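Prolyl oligopeptidase (Novosphingobium capsulatum, PDB 1YR2) is a serine endopeptidase of the S9A family that probably hydrolyses oligopeptides after proline and, much less readily, after alanine. Local coordinates at residues Q387-D392 against A398-L403; T357-S362 against A378-D383. All coordinates share one frame; numbering follows the deposited sequence.

Interaction 1: Q387-D392 against A398-L403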
loop_
_atom_site.group_PDB
_atom_site.type_symbol
_atom_site.label_atom_id
_atom_site.label_comp_id
_atom_site.label_asym_id
_atom_site.label_seq_id
_atom_site.Cartn_x
_atom_site.Cartn_y
_atom_site.Cartn_z
ATOM N N GLN A 387 7.880 8.296 10.445
ATOM C CA GLN A 387 8.835 8.646 11.465
ATOM C C GLN A 387 8.698 7.595 12.565
ATOM O O GLN A 387 7.596 7.417 13.104
ATOM C CB GLN A 387 8.519 10.013 12.067
ATOM C CG GLN A 387 9.500 10.410 13.138
ATOM C CD GLN A 387 9.305 11.798 13.570
ATOM O OE1 GLN A 387 8.287 12.116 14.178
ATOM N NE2 GLN A 387 10.299 12.651 13.294
ATOM N N VAL A 388 9.793 6.908 12.909
ATOM C CA VAL A 388 9.771 5.879 13.939
ATOM C C VAL A 388 10.444 6.453 15.169
ATOM O O VAL A 388 11.629 6.762 15.149
ATOM C CB VAL A 388 10.474 4.586 13.483
ATOM C CG1 VAL A 388 10.368 3.506 14.606
ATOM C CG2 VAL A 388 9.864 4.032 12.173
ATOM N N LEU A 389 9.662 6.677 16.229
ATOM C CA LEU A 389 10.171 7.218 17.462
ATOM C C LEU A 389 10.440 6.137 18.494
ATOM O O LEU A 389 9.684 5.167 18.627
ATOM C CB LEU A 389 9.206 8.290 18.013
ATOM C CG LEU A 389 8.949 9.509 17.129
ATOM C CD1 LEU A 389 7.888 10.493 17.733
ATOM C CD2 LEU A 389 10.236 10.213 16.884
ATOM N N ALA A 390 11.509 6.335 19.262
ATOM C CA ALA A 390 11.897 5.411 20.322
ATOM C C ALA A 390 11.556 5.974 21.662
ATOM O O ALA A 390 11.649 7.196 21.902
ATOM C CB ALA A 390 13.402 5.123 20.269
ATOM N N PHE A 391 11.144 5.097 22.568
ATOM C CA PHE A 391 10.824 5.506 23.956
ATOM C C PHE A 391 11.301 4.417 24.906
ATOM O O PHE A 391 11.292 3.237 24.544
ATOM C CB PHE A 391 9.318 5.663 24.167
ATOM C CG PHE A 391 8.669 6.650 23.273
ATOM C CD1 PHE A 391 8.209 6.250 22.005
ATOM C CD2 PHE A 391 8.545 7.993 23.634
ATOM C CE1 PHE A 391 7.602 7.123 21.157
ATOM C CE2 PHE A 391 7.936 8.905 22.732
ATOM C CZ PHE A 391 7.455 8.414 21.472
ATOM N N ASP A 392 11.717 4.781 26.121
ATOM C CA ASP A 392 11.805 3.813 27.211
ATOM C C ASP A 392 10.416 3.223 27.459
ATOM O O ASP A 392 9.424 3.813 27.129
ATOM C CB ASP A 392 12.319 4.485 28.521
ATOM C CG ASP A 392 13.749 5.010 28.405
ATOM O OD1 ASP A 392 14.545 4.529 27.559
ATOM O OD2 ASP A 392 14.173 5.922 29.117
ATOM N N ALA A 398 13.332 8.765 23.566
ATOM C CA ALA A 398 14.690 8.380 23.294
ATOM C C ALA A 398 15.025 8.682 21.844
ATOM O O ALA A 398 15.838 8.005 21.304
ATOM C CB ALA A 398 14.872 6.919 23.599
ATOM N N GLY A 399 14.400 9.690 21.240
ATOM C CA GLY A 399 14.736 10.175 19.918
ATOM C C GLY A 399 14.074 9.403 18.772
ATOM O O GLY A 399 13.245 8.512 18.988
ATOM N N ALA A 400 14.440 9.750 17.547
ATOM C CA ALA A 400 13.906 9.087 16.353
ATOM C C ALA A 400 14.897 8.035 15.867
ATOM O O ALA A 400 16.127 8.196 16.012
ATOM C CB ALA A 400 13.673 10.105 15.249
ATOM N N VAL A 401 14.363 6.972 15.261
ATOM C CA VAL A 401 15.181 5.996 14.565
ATOM C C VAL A 401 15.729 6.625 13.286
ATOM O O VAL A 401 14.981 7.200 12.510
ATOM C CB VAL A 401 14.373 4.711 14.189
ATOM C CG1 VAL A 401 15.217 3.763 13.333
ATOM C CG2 VAL A 401 13.919 3.968 15.431
ATOM N N SER A 402 17.040 6.505 13.069
ATOM C CA SER A 402 17.672 6.903 11.820
ATOM C C SER A 402 17.275 5.910 10.706
ATOM O O SER A 402 17.459 4.715 10.866
ATOM C CB SER A 402 19.210 6.966 11.997
ATOM O OG SER A 402 19.715 5.637 12.300
ATOM N N LEU A 403 16.698 6.405 9.615
ATOM C CA LEU A 403 16.331 5.608 8.453
ATOM C C LEU A 403 17.220 5.977 7.253
ATOM O O LEU A 403 17.782 7.073 7.258
ATOM C CB LEU A 403 14.857 5.883 8.117
ATOM C CG LEU A 403 13.781 5.537 9.149
ATOM C CD1 LEU A 403 12.445 6.008 8.651
ATOM C CD2 LEU A 403 13.782 4.071 9.418
HETATM O O HOH W 1 12.361 7.774 11.932
HETATM O O HOH W 2 11.150 9.799 21.018
#
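Leu-389 and Ala-400 face each other as a non-hydrogen-bonded antiparallel pair, their CA atoms 4.3 Å apart, and the N-to-C directions of the short strands 387-392 and 398-400 lie at 174°, almost exactly antiparallel. Direct backbone bonds lie on either side of this pair. Val-401 N gives a nearly straight bond to Val-388 O (2.7 Å), and Ala-390 N binds Gly-399 O (2.8 Å). Farther on, Ala-398 N reaches Ala-390 O at 2.8 Å from well above its carbonyl plane. Water 2 donates to Ala-390 O and has only a weak bond to Gly-399 N. At the other end, water 1 stands between the strands, accepting from Val-388 N and donating to Val-401 O.

The side chains that touch are all aliphatic. Val-388 and Val-401 run alongside each other in the same direction. CG1 of Val-388, anti to its backbone N (chi1 -178°), is the methyl that meets CG2 of Val-401, at 3.7 Å; that CG2 also rests against Val-388 O. On the face of the sheet that carries Leu-389 and Ala-400, Leu-389 CD2 settles 3.8 Å from Ala-400 CB. This is the outer beta hairpin of a four-stranded antiparallel blade in the beta-propeller domain, with 397-400 as its last strand.

Interaction 2: T357-S362 against A378-D383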
loop_
_atom_site.group_PDB
_atom_site.type_symbol
_atom_site.label_atom_id
_atom_site.label_comp_id
_atom_site.label_asym_id
_atom_site.label_seq_id
_atom_site.Cartn_x
_atom_site.Cartn_y
_atom_site.Cartn_z
ATOM N N THR A 357 -0.998 6.059 30.526
ATOM C CA THR A 357 -0.695 6.430 29.155
ATOM C C THR A 357 0.753 6.853 29.129
ATOM O O THR A 357 1.078 7.824 29.700
ATOM C CB THR A 357 -1.600 7.566 28.730
ATOM O OG1 THR A 357 -2.940 7.059 28.689
ATOM C CG2 THR A 357 -1.270 8.049 27.316
ATOM N N VAL A 358 1.643 6.053 28.554
ATOM C CA VAL A 358 3.066 6.377 28.623
ATOM C C VAL A 358 3.524 7.215 27.437
ATOM O O VAL A 358 4.520 7.952 27.515
ATOM C CB VAL A 358 3.938 5.112 28.790
ATOM C CG1 VAL A 358 3.788 4.525 30.213
ATOM C CG2 VAL A 358 3.609 4.041 27.724
ATOM N N VAL A 359 2.790 7.120 26.339
ATOM C CA VAL A 359 3.011 7.999 25.180
ATOM C C VAL A 359 1.640 8.493 24.773
ATOM O O VAL A 359 0.827 7.697 24.262
ATOM C CB VAL A 359 3.665 7.276 23.975
ATOM C CG1 VAL A 359 3.958 8.273 22.841
ATOM C CG2 VAL A 359 4.962 6.609 24.382
ATOM N N PRO A 360 1.377 9.781 24.979
ATOM C CA PRO A 360 0.057 10.317 24.710
ATOM C C PRO A 360 -0.152 10.481 23.222
ATOM O O PRO A 360 0.816 10.415 22.454
ATOM C CB PRO A 360 0.072 11.662 25.421
ATOM C CG PRO A 360 1.526 12.079 25.421
ATOM C CD PRO A 360 2.313 10.827 25.444
ATOM N N GLU A 361 -1.415 10.638 22.853
ATOM C CA GLU A 361 -1.788 10.925 21.492
ATOM C C GLU A 361 -0.975 12.092 20.985
ATOM O O GLU A 361 -0.824 13.104 21.664
ATOM C CB GLU A 361 -3.307 11.207 21.393
ATOM C CG GLU A 361 -3.836 11.244 19.983
ATOM C CD GLU A 361 -5.293 11.678 19.934
ATOM O OE1 GLU A 361 -5.801 12.251 20.927
ATOM O OE2 GLU A 361 -5.920 11.434 18.897
ATOM N N SER A 362 -0.395 11.949 19.796
ATOM C CA SER A 362 0.265 13.107 19.171
ATOM C C SER A 362 -0.559 13.715 18.020
ATOM O O SER A 362 -1.701 13.321 17.792
ATOM C CB SER A 362 1.698 12.779 18.783
ATOM O OG SER A 362 1.844 12.379 17.458
ATOM N N ALA A 378 7.752 3.266 17.882
ATOM C CA ALA A 378 6.400 3.719 17.492
ATOM C C ALA A 378 6.479 4.295 16.085
ATOM O O ALA A 378 7.210 5.250 15.871
ATOM C CB ALA A 378 5.907 4.774 18.456
ATOM N N SER A 379 5.787 3.657 15.126
ATOM C CA SER A 379 5.762 4.101 13.757
ATOM C C SER A 379 4.583 5.048 13.475
ATOM O O SER A 379 3.412 4.647 13.495
ATOM C CB SER A 379 5.707 2.885 12.817
ATOM O OG SER A 379 6.905 2.177 12.960
ATOM N N TYR A 380 4.929 6.296 13.207
ATOM C CA TYR A 380 3.999 7.345 12.979
ATOM C C TYR A 380 3.976 7.731 11.516
ATOM O O TYR A 380 4.986 7.553 10.773
ATOM C CB TYR A 380 4.380 8.606 13.789
ATOM C CG TYR A 380 4.131 8.513 15.269
ATOM C CD1 TYR A 380 2.886 8.775 15.809
ATOM C CD2 TYR A 380 5.173 8.177 16.124
ATOM C CE1 TYR A 380 2.683 8.711 17.192
ATOM C CE2 TYR A 380 4.986 8.076 17.437
ATOM C CZ TYR A 380 3.759 8.381 18.006
ATOM O OH TYR A 380 3.636 8.288 19.398
ATOM N N ILE A 381 2.866 8.345 11.109
ATOM C CA ILE A 381 2.814 9.031 9.823
ATOM C C ILE A 381 3.001 10.521 10.137
ATOM O O ILE A 381 2.093 11.169 10.689
ATOM C CB ILE A 381 1.518 8.791 9.059
ATOM C CG1 ILE A 381 1.282 7.291 8.792
ATOM C CG2 ILE A 381 1.578 9.520 7.712
ATOM C CD1 ILE A 381 2.388 6.596 8.115
ATOM N N HIS A 382 4.184 11.004 9.782
ATOM C CA HIS A 382 4.644 12.365 9.972
ATOM C C HIS A 382 4.851 13.061 8.609
ATOM O O HIS A 382 5.765 12.753 7.876
ATOM C CB HIS A 382 5.979 12.300 10.724
ATOM C CG HIS A 382 6.496 13.639 11.157
ATOM N ND1 HIS A 382 5.900 14.361 12.164
ATOM C CD2 HIS A 382 7.552 14.382 10.728
ATOM C CE1 HIS A 382 6.557 15.503 12.336
ATOM N NE2 HIS A 382 7.552 15.547 11.463
ATOM N N ASP A 383 3.990 14.014 8.304
ATOM C CA ASP A 383 3.970 14.676 6.985
ATOM C C ASP A 383 4.080 13.676 5.816
ATOM O O ASP A 383 4.957 13.772 4.953
ATOM C CB ASP A 383 5.027 15.758 6.893
ATOM C CG ASP A 383 4.784 16.914 7.869
ATOM O OD1 ASP A 383 3.687 17.509 7.917
ATOM O OD2 ASP A 383 5.692 17.314 8.606
HETATM O O HOH W 3 1.145 8.575 20.248
#
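Tyr-380 and Val-359 approach from opposite directions, and the phenol end of the tyrosine meets one branch of the valine: Val-359 CG1 lies 3.5 Å from Tyr-380 OH. The backbones stay well apart, with 9.2 Å between the CA atoms of Ser-362 and Tyr-380, and the long side chain of Tyr-380 reaches across to the loop. Its first torsion (-73°) sets CG beside the backbone N and anti to the carbonyl carbon, which sends the ring out from the strand to the loop. In Val-359, CG1 stands anti to the backbone N (chi1 -176°), and this is the methyl that touches the hydroxyl.

Ser-362 comes to the same ring obliquely, farther back from its hydroxyl end, with OG 3.8 Å from Tyr-380 CE1. That oxygen is not bonded to the tyrosine; its hydrogen bond is with the backbone N of Asp-364. The polar link across the contact is made by water instead. Water 3 lies at the ring's edge, in its plane, 2.6 Å from Tyr-380 OH, and also hydrogen-bonds Pro-360 O at 2.9 Å. The phenol oxygen is thus tied to the loop backbone while its neighbour Val-359 offers it just a methyl.

The loop follows strand 354-357, the last of one propeller blade, and leads to strand 365-372, the first of the next. At its start Val-358 and Val-359 form a classic beta bulge opposite Ile-343. Tyr-380 belongs to the second strand of the following blade, and its side chain also packs on Leu-366 and Leu-389 from the strands flanking its own, while Val-359 touches Phe-391 on strand 385-392.

How the interactions relate
Both contacts involve one propeller blade, the sheet of strands 365-372, 375-382, 385-392 and 397-400. Interaction 1 joins its last two strands, partly exposed at the outer edge, whereas interaction 2 is a small buried contact between its second strand and the loop arriving from the preceding blade. Strands 375-382 and 385-392 are neighbours and connect the two: Leu-389 O probably accepts a hydrogen bond from Ala-378 N, and Val-388 packs on Ser-379. The chemistry differs accordingly. Within the sheet, direct backbone bonds do the holding, with waters filling in; between loop and blade no direct hydrogen bond forms, and a single tyrosine with its water spans the distance.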